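Hia (Adhesin) (Haemophilus influenzae, PDB 3EMF) is a trimeric autotransporter adhesin of the bacterial outer membrane, and this piece is one of its binding domains, probably serving attachment to host cells. Local coordinates at residues Ala57-Val60 with Gly61-Arg64. Residues are numbered along the deposited sequence; the frame is centred on the assembly and turned at random.
Sequences AATV and GNLR
The backbone N of Asn62 is gripped from Thr59 by two oxygens: OG1 of Thr59 accepts from N of Asn62 at 3.0 Å, and Thr59 O takes a weak second share of the same N-H. Thr59 stands at the N-cap of the short helix 60-63, and its OG1 supplies the capping bond (N-H...O angle 148°). With chi1 at 72°, the threonine hydroxyl lies between its own N and carbonyl carbon, which turns it toward the first helical turn, where N-H groups lack a preceding carbonyl. Thr59 O also accepts from Leu63 N, and Val60 O from Arg64 N, both at 3.2 Å. Gly61, without a side chain, fits the buried start of the turn, where its backbone also bonds to a neighbouring subunit. Val60 and Arg64, one helical turn apart, cross at a slant: Val60 CG1, anti to the backbone N (chi1 176°), sits over the centre of the Arg64 guanidinium, 3.6 Å above its plane. Arg64 NH1 forms a salt bridge with Asp54 of the second subunit, and NH2 donates to Val52 O and Leu41 O there. Methyl and acceptors together probably fix the orientation of the planar cation, tying this capped turn into the trimer interface.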
loop_
_atom_site.group_PDB
_atom_site.type_symbol
_atom_site.label_atom_id
_atom_site.label_comp_id
_atom_site.label_asym_id
_atom_site.label_seq_id
_atom_site.Cartn_x
_atom_site.Cartn_y
_atom_site.Cartn_z
ATOM N N ALA A 57 -3.740 -3.308 -20.268
ATOM C CA ALA A 57 -2.606 -2.467 -19.888
ATOM C C ALA A 57 -2.971 -1.598 -18.692
ATOM O O ALA A 57 -4.000 -0.929 -18.695
ATOM C CB ALA A 57 -2.186 -1.593 -21.051
ATOM N N ALA A 58 -2.133 -1.628 -17.656
ATOM C CA ALA A 58 -2.263 -0.666 -16.573
ATOM C C ALA A 58 -1.550 0.622 -16.995
ATOM O O ALA A 58 -0.574 0.586 -17.743
ATOM C CB ALA A 58 -1.670 -1.204 -15.293
ATOM N N THR A 59 -2.057 1.762 -16.550
ATOM C CA THR A 59 -1.430 3.046 -16.887
ATOM C C THR A 59 -0.776 3.688 -15.670
ATOM O O THR A 59 -1.062 3.322 -14.534
ATOM C CB THR A 59 -2.454 4.041 -17.451
ATOM O OG1 THR A 59 -3.305 4.482 -16.390
ATOM C CG2 THR A 59 -3.281 3.372 -18.550
ATOM N N VAL A 60 0.096 4.656 -15.915
ATOM C CA VAL A 60 0.698 5.416 -14.824
ATOM C C VAL A 60 -0.395 6.168 -14.071
ATOM O O VAL A 60 -0.343 6.269 -12.862
ATOM C CB VAL A 60 1.803 6.368 -15.336
ATOM C CG1 VAL A 60 2.366 7.223 -14.188
ATOM C CG2 VAL A 60 2.914 5.546 -16.021
ATOM N N GLY A 61 -1.410 6.667 -14.780
ATOM C CA GLY A 61 -2.547 7.245 -14.098
ATOM C C GLY A 61 -3.187 6.293 -13.087
ATOM O O GLY A 61 -3.645 6.712 -12.017
ATOM N N ASN A 62 -3.238 5.010 -13.427
ATOM C CA ASN A 62 -3.767 4.002 -12.513
ATOM C C ASN A 62 -2.910 3.912 -11.244
ATOM O O ASN A 62 -3.435 3.833 -10.139
ATOM C CB ASN A 62 -3.801 2.618 -13.170
ATOM C CG ASN A 62 -4.793 2.499 -14.320
ATOM O OD1 ASN A 62 -5.777 3.244 -14.426
ATOM N ND2 ASN A 62 -4.534 1.521 -15.200
ATOM N N LEU A 63 -1.585 3.918 -11.402
ATOM C CA LEU A 63 -0.688 3.815 -10.241
ATOM C C LEU A 63 -0.932 4.961 -9.285
ATOM O O LEU A 63 -0.795 4.795 -8.078
ATOM C CB LEU A 63 0.776 3.844 -10.661
ATOM C CG LEU A 63 1.183 2.856 -11.758
ATOM C CD1 LEU A 63 2.691 2.878 -11.970
ATOM C CD2 LEU A 63 0.713 1.492 -11.375
ATOM N N ARG A 64 -1.311 6.120 -9.842
ATOM C CA ARG A 64 -1.477 7.327 -9.056
ATOM C C ARG A 64 -2.748 7.259 -8.225
ATOM O O ARG A 64 -2.982 8.103 -7.376
ATOM C CB ARG A 64 -1.487 8.570 -9.952
ATOM C CG ARG A 64 -0.160 8.805 -10.666
ATOM C CD ARG A 64 -0.141 10.095 -11.458
ATOM N NE ARG A 64 1.220 10.401 -11.880
ATOM C CZ ARG A 64 1.588 10.626 -13.132
ATOM N NH1 ARG A 64 0.686 10.615 -14.107
ATOM N NH2 ARG A 64 2.859 10.879 -13.407
#